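Protein-glutamine gamma-glutamyltransferase 2 (Pagrus major, PDB 1G0D) probably catalyses the calcium-dependent joining of protein-bound glutamine side chains to lysine side chains or other primary amines, producing cross-linked or aminated proteins, and probably binds GTP. Local coordinates at residues P52-E57 / V114-G119; S476-Q481 / I491-N496; T656-L661 / T678-K683. All coordinates share one frame; numbering follows the deposited sequence.

Contact 1 (P52-E57 / V114-G119)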
ATOM      1  N   PRO A  52     -25.090  48.535 -17.454  1.00 74.23           N
ATOM      2  CA  PRO A  52     -25.021  48.569 -18.914  1.00 75.39           C
ATOM      3  C   PRO A  52     -23.741  48.113 -19.631  1.00 74.28           C
ATOM      4  O   PRO A  52     -23.689  47.006 -20.185  1.00 74.80           O
ATOM      5  CB  PRO A  52     -25.422  50.004 -19.235  1.00 76.34           C
ATOM      6  CG  PRO A  52     -26.433  50.353 -18.072  1.00 77.06           C
ATOM      7  CD  PRO A  52     -26.300  49.252 -17.008  1.00 76.32           C
ATOM      8  N   LYS A  53     -22.712  48.956 -19.634  1.00 70.93           N
ATOM      9  CA  LYS A  53     -21.493  48.578 -20.328  1.00 69.86           C
ATOM     10  C   LYS A  53     -20.480  47.853 -19.435  1.00 66.29           C
ATOM     11  O   LYS A  53     -19.275  47.848 -19.701  1.00 66.40           O
ATOM     12  CB  LYS A  53     -20.872  49.816 -20.978  1.00 74.53           C
ATOM     13  CG  LYS A  53     -21.732  50.427 -22.107  1.00 79.53           C
ATOM     14  CD  LYS A  53     -21.197  51.805 -22.571  1.00 81.89           C
ATOM     15  CE  LYS A  53     -22.006  52.409 -23.728  1.00 79.58           C
ATOM     16  NZ  LYS A  53     -21.279  53.559 -24.343  1.00 76.47           N
ATOM     17  N   HIS A  54     -20.995  47.214 -18.391  1.00 60.68           N
ATOM     18  CA  HIS A  54     -20.181  46.466 -17.441  1.00 54.80           C
ATOM     19  C   HIS A  54     -20.236  44.965 -17.737  1.00 50.96           C
ATOM     20  O   HIS A  54     -21.292  44.428 -18.061  1.00 52.20           O
ATOM     21  CB  HIS A  54     -20.684  46.723 -16.027  1.00 54.21           C
ATOM     22  CG  HIS A  54     -20.300  48.063 -15.499  1.00 55.34           C
ATOM     23  ND1 HIS A  54     -19.762  49.047 -16.299  1.00 58.21           N
ATOM     24  CD2 HIS A  54     -20.333  48.569 -14.246  1.00 55.89           C
ATOM     25  CE1 HIS A  54     -19.476  50.105 -15.559  1.00 58.84           C
ATOM     26  NE2 HIS A  54     -19.813  49.839 -14.310  1.00 56.39           N
ATOM     27  N   HIS A  55     -19.109  44.280 -17.603  1.00 43.55           N
ATOM     28  CA  HIS A  55     -19.097  42.863 -17.887  1.00 37.98           C
ATOM     29  C   HIS A  55     -18.345  42.105 -16.814  1.00 32.51           C
ATOM     30  O   HIS A  55     -17.625  42.705 -16.051  1.00 27.93           O
ATOM     31  CB  HIS A  55     -18.465  42.636 -19.262  1.00 42.62           C
ATOM     32  CG  HIS A  55     -16.970  42.721 -19.269  1.00 45.14           C
ATOM     33  ND1 HIS A  55     -16.288  43.874 -18.952  1.00 49.38           N
ATOM     34  CD2 HIS A  55     -16.022  41.784 -19.508  1.00 48.09           C
ATOM     35  CE1 HIS A  55     -14.988  43.645 -18.986  1.00 47.58           C
ATOM     36  NE2 HIS A  55     -14.799  42.383 -19.322  1.00 47.12           N
ATOM     37  N   LEU A  56     -18.528  40.785 -16.744  1.00 33.09           N
ATOM     38  CA  LEU A  56     -17.820  39.966 -15.743  1.00 30.12           C
ATOM     39  C   LEU A  56     -16.454  39.481 -16.262  1.00 29.20           C
ATOM     40  O   LEU A  56     -16.258  39.242 -17.461  1.00 25.59           O
ATOM     41  CB  LEU A  56     -18.654  38.736 -15.294  1.00 26.86           C
ATOM     42  CG  LEU A  56     -19.957  38.889 -14.497  1.00 23.61           C
ATOM     43  CD1 LEU A  56     -20.449  37.542 -13.977  1.00 19.99           C
ATOM     44  CD2 LEU A  56     -19.732  39.848 -13.372  1.00 26.46           C
ATOM     45  N   GLU A  57     -15.526  39.336 -15.316  1.00 29.42           N
ATOM     46  CA  GLU A  57     -14.165  38.896 -15.565  1.00 29.06           C
ATOM     47  C   GLU A  57     -13.831  37.864 -14.486  1.00 26.74           C
ATOM     48  O   GLU A  57     -14.184  38.036 -13.315  1.00 25.41           O
ATOM     49  CB  GLU A  57     -13.231  40.089 -15.454  1.00 33.22           C
ATOM     50  CG  GLU A  57     -11.984  39.936 -16.230  1.00 38.75           C
ATOM     51  CD  GLU A  57     -12.242  40.128 -17.691  1.00 44.53           C
ATOM     52  OE1 GLU A  57     -12.533  41.271 -18.083  1.00 48.25           O
ATOM     53  OE2 GLU A  57     -12.166  39.137 -18.451  1.00 52.18           O
ATOM     54  N   VAL A 114     -16.185  42.526 -11.625  1.00 32.38           N
ATOM     55  CA  VAL A 114     -17.170  43.243 -12.439  1.00 33.87           C
ATOM     56  C   VAL A 114     -16.421  44.479 -12.915  1.00 35.15           C
ATOM     57  O   VAL A 114     -15.855  45.201 -12.106  1.00 36.32           O
ATOM     58  CB  VAL A 114     -18.408  43.705 -11.610  1.00 29.91           C
ATOM     59  CG1 VAL A 114     -19.347  44.529 -12.512  1.00 28.08           C
ATOM     60  CG2 VAL A 114     -19.141  42.487 -11.031  1.00 31.85           C
ATOM     61  N   MET A 115     -16.407  44.743 -14.213  1.00 38.22           N
ATOM     62  CA  MET A 115     -15.669  45.900 -14.671  1.00 43.15           C
ATOM     63  C   MET A 115     -16.295  46.856 -15.629  1.00 48.50           C
ATOM     64  O   MET A 115     -17.143  46.490 -16.448  1.00 47.41           O
ATOM     65  CB  MET A 115     -14.389  45.462 -15.302  1.00 44.04           C
ATOM     66  CG  MET A 115     -13.486  44.827 -14.342  1.00 48.17           C
ATOM     67  SD  MET A 115     -12.482  43.719 -15.223  1.00 51.73           S
ATOM     68  CE  MET A 115     -12.573  44.424 -16.949  1.00 50.35           C
ATOM     69  N   SER A 116     -15.796  48.087 -15.538  1.00 53.42           N
ATOM     70  CA  SER A 116     -16.195  49.203 -16.380  1.00 57.38           C
ATOM     71  C   SER A 116     -15.792  48.862 -17.815  1.00 59.57           C
ATOM     72  O   SER A 116     -14.868  48.093 -18.026  1.00 61.89           O
ATOM     73  CB  SER A 116     -15.447  50.443 -15.918  1.00 56.98           C
ATOM     74  OG  SER A 116     -15.874  51.597 -16.615  1.00 66.44           O
ATOM     75  N   PRO A 117     -16.479  49.423 -18.821  1.00 63.26           N
ATOM     76  CA  PRO A 117     -16.108  49.115 -20.209  1.00 67.54           C
ATOM     77  C   PRO A 117     -14.755  49.677 -20.648  1.00 71.47           C
ATOM     78  O   PRO A 117     -14.278  49.354 -21.736  1.00 72.83           O
ATOM     79  CB  PRO A 117     -17.251  49.712 -21.034  1.00 66.02           C
ATOM     80  CG  PRO A 117     -17.773  50.806 -20.197  1.00 65.19           C
ATOM     81  CD  PRO A 117     -17.625  50.342 -18.757  1.00 65.00           C
ATOM     82  N   ASP A 118     -14.136  50.508 -19.805  1.00 76.08           N
ATOM     83  CA  ASP A 118     -12.834  51.124 -20.119  1.00 80.18           C
ATOM     84  C   ASP A 118     -11.623  50.298 -19.681  1.00 80.92           C
ATOM     85  O   ASP A 118     -10.500  50.509 -20.163  1.00 81.91           O
ATOM     86  CB  ASP A 118     -12.732  52.498 -19.463  1.00 81.43           C
ATOM     87  CG  ASP A 118     -12.524  52.405 -17.973  1.00 82.59           C
ATOM     88  OD1 ASP A 118     -11.610  53.096 -17.464  1.00 84.33           O
ATOM     89  OD2 ASP A 118     -13.273  51.639 -17.317  1.00 81.81           O
ATOM     90  N   GLY A 119     -11.857  49.382 -18.745  1.00 81.37           N
ATOM     91  CA  GLY A 119     -10.795  48.523 -18.255  1.00 78.63           C
ATOM     92  C   GLY A 119     -10.554  48.616 -16.764  1.00 74.69           C
ATOM     93  O   GLY A 119      -9.463  48.293 -16.292  1.00 75.55           O
TER

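Contact 2 (S476-Q481 / I491-N496)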
ATOM      1  N   SER A 476      11.040 -31.903   0.740  1.00 27.88           N
ATOM      2  CA  SER A 476       9.888 -31.038   0.956  1.00 27.90           C
ATOM      3  C   SER A 476       9.590 -30.909   2.442  1.00 26.37           C
ATOM      4  O   SER A 476       9.820 -31.856   3.175  1.00 29.62           O
ATOM      5  CB  SER A 476       8.665 -31.612   0.232  1.00 31.64           C
ATOM      6  OG  SER A 476       8.114 -32.728   0.921  1.00 37.62           O
ATOM      7  N   ILE A 477       9.100 -29.746   2.879  1.00 23.93           N
ATOM      8  CA  ILE A 477       8.763 -29.494   4.288  1.00 25.56           C
ATOM      9  C   ILE A 477       7.269 -29.306   4.383  1.00 25.87           C
ATOM     10  O   ILE A 477       6.681 -28.688   3.502  1.00 29.49           O
ATOM     11  CB  ILE A 477       9.468 -28.214   4.823  1.00 25.34           C
ATOM     12  CG1 ILE A 477      10.978 -28.413   4.774  1.00 25.33           C
ATOM     13  CG2 ILE A 477       9.076 -27.934   6.249  1.00 19.57           C
ATOM     14  CD1 ILE A 477      11.730 -27.144   4.621  1.00 29.13           C
ATOM     15  N   LYS A 478       6.647 -29.820   5.440  1.00 25.00           N
ATOM     16  CA  LYS A 478       5.200 -29.700   5.564  1.00 26.89           C
ATOM     17  C   LYS A 478       4.739 -29.424   6.966  1.00 26.00           C
ATOM     18  O   LYS A 478       5.364 -29.849   7.913  1.00 31.95           O
ATOM     19  CB  LYS A 478       4.525 -30.974   5.075  1.00 35.84           C
ATOM     20  CG  LYS A 478       5.476 -32.115   4.732  1.00 45.73           C
ATOM     21  CD  LYS A 478       4.899 -33.008   3.637  1.00 53.37           C
ATOM     22  CE  LYS A 478       5.557 -34.390   3.658  1.00 60.01           C
ATOM     23  NZ  LYS A 478       4.988 -35.305   2.616  1.00 66.45           N
ATOM     24  N   HIS A 479       3.633 -28.715   7.110  1.00 25.15           N
ATOM     25  CA  HIS A 479       3.140 -28.414   8.434  1.00 27.59           C
ATOM     26  C   HIS A 479       1.630 -28.229   8.469  1.00 30.57           C
ATOM     27  O   HIS A 479       1.023 -27.904   7.447  1.00 31.49           O
ATOM     28  CB  HIS A 479       3.838 -27.162   8.972  1.00 29.39           C
ATOM     29  CG  HIS A 479       3.424 -25.881   8.302  1.00 31.74           C
ATOM     30  ND1 HIS A 479       4.333 -25.024   7.719  1.00 32.24           N
ATOM     31  CD2 HIS A 479       2.218 -25.276   8.184  1.00 29.57           C
ATOM     32  CE1 HIS A 479       3.708 -23.951   7.273  1.00 33.73           C
ATOM     33  NE2 HIS A 479       2.422 -24.080   7.543  1.00 32.49           N
ATOM     34  N   ALA A 480       1.038 -28.410   9.653  1.00 31.74           N
ATOM     35  CA  ALA A 480      -0.418 -28.273   9.851  1.00 35.40           C
ATOM     36  C   ALA A 480      -0.893 -26.873  10.241  1.00 36.15           C
ATOM     37  O   ALA A 480      -1.917 -26.751  10.919  1.00 39.58           O
ATOM     38  CB  ALA A 480      -0.895 -29.257  10.921  1.00 37.03           C
ATOM     39  N   GLN A 481      -0.166 -25.837   9.818  1.00 34.95           N
ATOM     40  CA  GLN A 481      -0.490 -24.444  10.146  1.00 33.67           C
ATOM     41  C   GLN A 481      -0.704 -24.278  11.638  1.00 31.05           C
ATOM     42  O   GLN A 481      -1.831 -24.106  12.086  1.00 34.76           O
ATOM     43  CB  GLN A 481      -1.747 -23.999   9.420  1.00 34.75           C
ATOM     44  CG  GLN A 481      -1.602 -24.003   7.936  1.00 43.28           C
ATOM     45  CD  GLN A 481      -2.940 -24.036   7.251  1.00 48.47           C
ATOM     46  OE1 GLN A 481      -3.457 -25.113   6.921  1.00 51.93           O
ATOM     47  NE2 GLN A 481      -3.522 -22.853   7.034  1.00 48.86           N
ATOM     48  N   ILE A 491       7.053 -31.916   9.257  1.00 30.49           N
ATOM     49  CA  ILE A 491       7.705 -33.039   8.603  1.00 31.42           C
ATOM     50  C   ILE A 491       8.582 -32.597   7.448  1.00 30.09           C
ATOM     51  O   ILE A 491       8.246 -31.663   6.713  1.00 32.76           O
ATOM     52  CB  ILE A 491       6.705 -34.049   8.067  1.00 31.18           C
ATOM     53  CG1 ILE A 491       5.858 -34.548   9.206  1.00 33.39           C
ATOM     54  CG2 ILE A 491       7.415 -35.216   7.445  1.00 34.68           C
ATOM     55  CD1 ILE A 491       4.606 -33.798   9.256  1.00 39.74           C
ATOM     56  N   VAL A 492       9.729 -33.258   7.327  1.00 28.13           N
ATOM     57  CA  VAL A 492      10.678 -33.018   6.254  1.00 27.14           C
ATOM     58  C   VAL A 492      10.673 -34.365   5.544  1.00 29.86           C
ATOM     59  O   VAL A 492      11.144 -35.352   6.091  1.00 31.48           O
ATOM     60  CB  VAL A 492      12.109 -32.712   6.810  1.00 21.85           C
ATOM     61  CG1 VAL A 492      13.107 -32.580   5.672  1.00 24.13           C
ATOM     62  CG2 VAL A 492      12.084 -31.418   7.597  1.00 23.49           C
ATOM     63  N   GLU A 493      10.120 -34.420   4.331  1.00 29.15           N
ATOM     64  CA  GLU A 493      10.056 -35.668   3.623  1.00 25.52           C
ATOM     65  C   GLU A 493      10.956 -35.714   2.419  1.00 27.14           C
ATOM     66  O   GLU A 493      10.958 -34.816   1.595  1.00 29.60           O
ATOM     67  CB  GLU A 493       8.621 -35.937   3.210  1.00 28.19           C
ATOM     68  CG  GLU A 493       8.482 -37.017   2.161  1.00 34.66           C
ATOM     69  CD  GLU A 493       7.037 -37.331   1.817  1.00 39.14           C
ATOM     70  OE1 GLU A 493       6.490 -38.301   2.392  1.00 38.89           O
ATOM     71  OE2 GLU A 493       6.457 -36.608   0.967  1.00 44.11           O
ATOM     72  N   VAL A 494      11.740 -36.781   2.336  1.00 28.63           N
ATOM     73  CA  VAL A 494      12.660 -37.022   1.233  1.00 25.21           C
ATOM     74  C   VAL A 494      12.011 -38.100   0.370  1.00 25.18           C
ATOM     75  O   VAL A 494      11.767 -39.192   0.849  1.00 25.24           O
ATOM     76  CB  VAL A 494      14.008 -37.581   1.757  1.00 21.56           C
ATOM     77  CG1 VAL A 494      14.945 -37.766   0.595  1.00 19.34           C
ATOM     78  CG2 VAL A 494      14.599 -36.667   2.843  1.00 13.37           C
ATOM     79  N   LYS A 495      11.709 -37.807  -0.885  1.00 26.75           N
ATOM     80  CA  LYS A 495      11.074 -38.811  -1.731  1.00 27.64           C
ATOM     81  C   LYS A 495      12.060 -39.308  -2.731  1.00 26.42           C
ATOM     82  O   LYS A 495      12.527 -38.558  -3.568  1.00 29.83           O
ATOM     83  CB  LYS A 495       9.871 -38.241  -2.524  1.00 33.97           C
ATOM     84  CG  LYS A 495       8.471 -38.338  -1.850  1.00 41.67           C
ATOM     85  CD  LYS A 495       7.580 -37.082  -2.076  1.00 42.96           C
ATOM     86  CE  LYS A 495       8.387 -35.737  -1.987  1.00 48.84           C
ATOM     87  NZ  LYS A 495       8.517 -35.083  -0.636  1.00 36.73           N
ATOM     88  N   ASN A 496      12.383 -40.577  -2.663  1.00 26.57           N
ATOM     89  CA  ASN A 496      13.291 -41.121  -3.641  1.00 27.74           C
ATOM     90  C   ASN A 496      12.437 -41.690  -4.767  1.00 28.87           C
ATOM     91  O   ASN A 496      11.878 -42.760  -4.626  1.00 33.73           O
ATOM     92  CB  ASN A 496      14.160 -42.227  -3.015  1.00 20.77           C
ATOM     93  CG  ASN A 496      15.085 -42.873  -4.024  1.00 20.16           C
ATOM     94  OD1 ASN A 496      15.063 -42.541  -5.211  1.00 23.00           O
ATOM     95  ND2 ASN A 496      15.905 -43.806  -3.562  1.00 22.74           N
TER

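Contact 3 (T656-L661 / T678-K683)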
ATOM      1  N   THR A 656     -23.515   6.578   5.433  1.00 23.46           N
ATOM      2  CA  THR A 656     -24.297   5.412   5.134  1.00 24.08           C
ATOM      3  C   THR A 656     -23.525   4.540   4.167  1.00 21.81           C
ATOM      4  O   THR A 656     -22.516   4.972   3.629  1.00 23.44           O
ATOM      5  CB  THR A 656     -25.654   5.861   4.582  1.00 29.04           C
ATOM      6  OG1 THR A 656     -26.341   4.720   4.073  1.00 41.43           O
ATOM      7  CG2 THR A 656     -25.487   6.932   3.492  1.00 32.33           C
ATOM      8  N   GLY A 657     -23.955   3.296   3.979  1.00 19.84           N
ATOM      9  CA  GLY A 657     -23.259   2.414   3.053  1.00 15.39           C
ATOM     10  C   GLY A 657     -22.816   1.076   3.621  1.00 16.18           C
ATOM     11  O   GLY A 657     -23.066   0.776   4.798  1.00 16.00           O
ATOM     12  N   VAL A 658     -22.216   0.246   2.772  1.00 12.58           N
ATOM     13  CA  VAL A 658     -21.694  -1.034   3.221  1.00 16.94           C
ATOM     14  C   VAL A 658     -20.290  -0.715   3.774  1.00 20.02           C
ATOM     15  O   VAL A 658     -19.367  -0.394   3.024  1.00 24.55           O
ATOM     16  CB  VAL A 658     -21.591  -2.035   2.071  1.00 16.00           C
ATOM     17  CG1 VAL A 658     -21.018  -3.342   2.586  1.00 11.08           C
ATOM     18  CG2 VAL A 658     -22.953  -2.246   1.447  1.00 13.21           C
ATOM     19  N   ARG A 659     -20.131  -0.786   5.087  1.00 17.24           N
ATOM     20  CA  ARG A 659     -18.869  -0.422   5.676  1.00 15.04           C
ATOM     21  C   ARG A 659     -18.243  -1.575   6.413  1.00 16.19           C
ATOM     22  O   ARG A 659     -18.896  -2.569   6.707  1.00 16.62           O
ATOM     23  CB  ARG A 659     -19.096   0.769   6.595  1.00 15.44           C
ATOM     24  CG  ARG A 659     -20.145   1.734   6.060  1.00 15.29           C
ATOM     25  CD  ARG A 659     -19.851   3.158   6.459  1.00 19.04           C
ATOM     26  NE  ARG A 659     -20.061   4.103   5.373  1.00 22.63           N
ATOM     27  CZ  ARG A 659     -19.162   4.394   4.434  1.00 24.86           C
ATOM     28  NH1 ARG A 659     -19.445   5.268   3.482  1.00 24.94           N
ATOM     29  NH2 ARG A 659     -17.980   3.816   4.437  1.00 29.99           N
ATOM     30  N   LYS A 660     -16.954  -1.443   6.673  1.00 15.88           N
ATOM     31  CA  LYS A 660     -16.182  -2.481   7.353  1.00 17.83           C
ATOM     32  C   LYS A 660     -15.563  -1.948   8.674  1.00 20.45           C
ATOM     33  O   LYS A 660     -14.972  -0.837   8.709  1.00 18.22           O
ATOM     34  CB  LYS A 660     -15.101  -2.997   6.388  1.00 14.94           C
ATOM     35  CG  LYS A 660     -15.658  -3.515   5.064  1.00 18.70           C
ATOM     36  CD  LYS A 660     -15.528  -5.031   4.983  1.00 25.92           C
ATOM     37  CE  LYS A 660     -16.545  -5.675   4.047  1.00 22.56           C
ATOM     38  NZ  LYS A 660     -16.598  -4.895   2.788  1.00 33.14           N
ATOM     39  N   LEU A 661     -15.747  -2.710   9.761  1.00 20.46           N
ATOM     40  CA  LEU A 661     -15.233  -2.309  11.071  1.00 18.66           C
ATOM     41  C   LEU A 661     -14.017  -3.142  11.302  1.00 18.89           C
ATOM     42  O   LEU A 661     -14.066  -4.382  11.205  1.00 20.15           O
ATOM     43  CB  LEU A 661     -16.264  -2.537  12.169  1.00 14.55           C
ATOM     44  CG  LEU A 661     -15.841  -2.098  13.565  1.00 18.11           C
ATOM     45  CD1 LEU A 661     -15.573  -0.604  13.621  1.00 14.35           C
ATOM     46  CD2 LEU A 661     -16.932  -2.509  14.552  1.00 17.29           C
ATOM     47  N   THR A 678     -18.412  -6.739   8.561  1.00 19.56           N
ATOM     48  CA  THR A 678     -19.137  -5.918   7.582  1.00 17.21           C
ATOM     49  C   THR A 678     -20.430  -5.453   8.259  1.00 16.42           C
ATOM     50  O   THR A 678     -21.194  -6.248   8.820  1.00 12.18           O
ATOM     51  CB  THR A 678     -19.568  -6.713   6.319  1.00 16.69           C
ATOM     52  OG1 THR A 678     -18.431  -7.272   5.660  1.00 21.49           O
ATOM     53  CG2 THR A 678     -20.222  -5.799   5.339  1.00 16.54           C
ATOM     54  N   VAL A 679     -20.654  -4.158   8.219  1.00 17.05           N
ATOM     55  CA  VAL A 679     -21.849  -3.567   8.786  1.00 20.13           C
ATOM     56  C   VAL A 679     -22.514  -2.658   7.734  1.00 19.74           C
ATOM     57  O   VAL A 679     -21.899  -1.675   7.302  1.00 21.47           O
ATOM     58  CB  VAL A 679     -21.495  -2.719  10.071  1.00 20.32           C
ATOM     59  CG1 VAL A 679     -22.768  -2.184  10.695  1.00 21.57           C
ATOM     60  CG2 VAL A 679     -20.761  -3.582  11.084  1.00 21.47           C
ATOM     61  N   VAL A 680     -23.745  -2.989   7.307  1.00 16.73           N
ATOM     62  CA  VAL A 680     -24.465  -2.149   6.342  1.00 11.66           C
ATOM     63  C   VAL A 680     -25.175  -0.968   7.056  1.00 15.28           C
ATOM     64  O   VAL A 680     -26.122  -1.168   7.824  1.00 12.29           O
ATOM     65  CB  VAL A 680     -25.486  -2.982   5.554  1.00  9.80           C
ATOM     66  CG1 VAL A 680     -26.077  -2.166   4.434  1.00  6.91           C
ATOM     67  CG2 VAL A 680     -24.819  -4.192   4.966  1.00 10.24           C
ATOM     68  N   VAL A 681     -24.691   0.257   6.826  1.00 16.49           N
ATOM     69  CA  VAL A 681     -25.275   1.435   7.459  1.00 18.29           C
ATOM     70  C   VAL A 681     -26.426   2.001   6.615  1.00 21.88           C
ATOM     71  O   VAL A 681     -26.277   2.358   5.437  1.00 24.43           O
ATOM     72  CB  VAL A 681     -24.193   2.515   7.716  1.00 21.59           C
ATOM     73  CG1 VAL A 681     -24.811   3.758   8.309  1.00 19.00           C
ATOM     74  CG2 VAL A 681     -23.135   1.979   8.661  1.00 22.01           C
ATOM     75  N   HIS A 682     -27.596   2.065   7.240  1.00 24.57           N
ATOM     76  CA  HIS A 682     -28.793   2.525   6.575  1.00 20.53           C
ATOM     77  C   HIS A 682     -29.169   3.932   6.886  1.00 25.23           C
ATOM     78  O   HIS A 682     -28.593   4.630   7.720  1.00 22.36           O
ATOM     79  CB  HIS A 682     -30.021   1.700   6.981  1.00 14.10           C
ATOM     80  CG  HIS A 682     -29.933   0.248   6.663  1.00 16.65           C
ATOM     81  ND1 HIS A 682     -30.172  -0.259   5.400  1.00 20.39           N
ATOM     82  CD2 HIS A 682     -29.623  -0.815   7.441  1.00 18.33           C
ATOM     83  CE1 HIS A 682     -30.008  -1.571   5.412  1.00 21.18           C
ATOM     84  NE2 HIS A 682     -29.675  -1.935   6.641  1.00 21.79           N
ATOM     85  N   LYS A 683     -30.227   4.264   6.176  1.00 32.12           N
ATOM     86  CA  LYS A 683     -30.977   5.471   6.244  1.00 39.04           C
ATOM     87  C   LYS A 683     -31.146   6.319   5.048  1.00 44.57           C
ATOM     88  O   LYS A 683     -30.449   7.305   4.826  1.00 46.78           O
ATOM     89  CB  LYS A 683     -30.603   6.304   7.424  1.00 41.37           C
ATOM     90  CG  LYS A 683     -31.709   6.167   8.412  1.00 45.31           C
ATOM     91  CD  LYS A 683     -32.620   7.337   8.322  1.00 50.45           C
ATOM     92  CE  LYS A 683     -31.872   8.580   8.752  1.00 51.76           C
ATOM     93  NZ  LYS A 683     -32.149   9.639   7.773  1.00 58.25           N
TER

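Contact 1 (P52-E57 / V114-G119)
Met115 N donates to His55 O over 3.0 Å, an almost straight bond with an N-H...O angle of 169°. The return bond, from His55 N to Met115 O, is longer at 3.2 Å, and the same carbonyl is also approached by the CA-H of His54. These bonds make His55 and Met115 an antiparallel hydrogen-bonded pair whose side chains lie side by side and point the same way. Met115 bends sharply at its last torsion (chi3 23°), which turns CE back into the corner between the imidazole and a carboxylate: CE lies 3.3 Å from His55 CE1 and 3.4 Å from Glu57 OE1, while SD rests 3.7 Å from Glu57 CB. His55 NE2 donates 2.8 Å to Glu57 OE1 in a bent bond (133°) that meets the carboxylate from above its plane, the oxygen itself tilted out of the ring plane. The other carboxylate oxygen, Glu57 OE2, forms a salt bridge with Lys74.

Before the pair, the His54 ring has the peptide linking Met115 and Ser116 over the rim of one face, and Pro117 CD near its plane at the edge. Pro117 CG also touches Lys53 CB at 3.3 Å, while the rest of that lysine leads away. On the buried face, Leu56 and Val114 form the next, non-hydrogen-bonded pair; Leu56 CD2 touches Val114 CG2 at 3.6 Å, and Leu56 continues onto Ile93 and Leu95 of strand 92-98. The His55-Met115 pair on one face and the aliphatic Leu56-Val114 pair on the other join neighbouring strands 55-62 and 106-115 in the N-terminal beta-sandwich of the transglutaminase fold.

Contact 2 (S476-Q481 / I491-N496)
The beta hairpin formed by strands 473-479 and 488-496 belongs to the first C-terminal beta-barrel of the transglutaminase fold, and its residues 476-481 are assigned, by similarity, to a GTP-binding site. Ser476 and Glu493 form one hydrogen-bonded pair, with Glu493 N 2.8 Å from Ser476 O and a weak bond in return. Lys478 and Ile491 form the second, with Lys478 N 2.8 Å from Ile491 O.

A charged cluster lies above the backbone on the face carrying Ser476, Lys478 and Glu493. Glu493 OE2 forms salt bridges with two ammonium groups from different directions: Lys478 NZ comes from well above the carboxylate plane at 2.6 Å, and Lys495 NZ meets it on the anti side at 3.0 Å, nearer the plane. The two nitrogens remain 4.8 Å apart, so the shared carboxylate probably offsets much of their repulsion. Lys478 leaves the backbone with CG almost eclipsing N (chi1 7°), and its otherwise extended chain crosses Glu493, CE lying 3.5 Å from Glu493 CB. Lys495 instead folds back so that NZ makes weak bonds to Ser476 OG across the hairpin and to Glu493 O on its own strand.

On the other face, Ile477 and Val492 are a non-hydrogen-bonded pair in loose side-chain contact, Ile477 CG1 to Val492 CG2 4.3 Å. Ile477 packs on Val561 of strand 558-566 and on Thr576 and Ala578 of strand 573-581, Ala578 being another residue of the inferred GTP site. Val492 meets Ala563, while strand 536-544 pairs with the far edge of strand 488-496.

Contact 3 (T656-L661 / T678-K683)
Val681 O accepts two hydrogen bonds from the opposing segment, and with them the backbone bonding of this antiparallel hairpin begins. Gly657 N reaches the oxygen at 2.9 Å with an essentially straight N-H...O (179°). Thr656 OG1 reaches it at 2.7 Å from above the carbonyl plane; OG1 is set for this by lying anti to the backbone N (chi1 170°). Val681 N answers with a 2.7 Å bond to Gly657 O. Two residues further on, Arg659 and Val679 repeat the two-way bonding, Val679 N lying 2.8 Å from Arg659 O.

Apolar contacts occur on both faces. On the buried face the aliphatic part of Arg659 lies across Val681, with Arg659 CG 4.0 Å from Val681 CG2. On the other, largely exposed face Val658 crosses Thr678, CG1 to CG2 3.8 Å, and Val658 CG2 loosely meets Val680 CG1.

Also on the Val658 face, but not apolar, is the meeting of Lys660 and Thr678, which run side by side; the methylene CE of the lysine, rather than its amino group, comes nearest the threonine hydroxyl.

The polar bonds of Arg659 are weak. The arginine bends back so that NE and NH1 both bond to Thr656 O within the same segment, while NH2 bonds to Ala625 O.

The chemistry implies that the alignment of segments 656-661 and 678-683 in this C-terminal immunoglobulin-like domain is fixed chiefly by backbone bonds, reinforced at the end by the threonine hydroxyl. Arg659 contributes mainly through its methylenes, which pack on valine, its guanidinium adding only weak bonds.

The contacts follow one another along the chain and occupy three different beta domains. Contact 1 lies in the N-terminal sandwich, contact 2 in the first C-terminal barrel and contact 3 in the last, immunoglobulin-like domain; they share no sheet. Contacts 1 and 2 lie on opposite sides of the chain's centre, their own centres about 85 Å apart, whereas the centres of contacts 2 and 3 are about 44 Å apart. The catalytic residues Cys272, His332 and Asp355 come between contacts 1 and 2 in sequence. Each contact pairs antiparallel strands, contacts 2 and 3 within hairpins, so each joins neighbouring strands within its own domain; only contact 2 includes residues of the inferred nucleotide site.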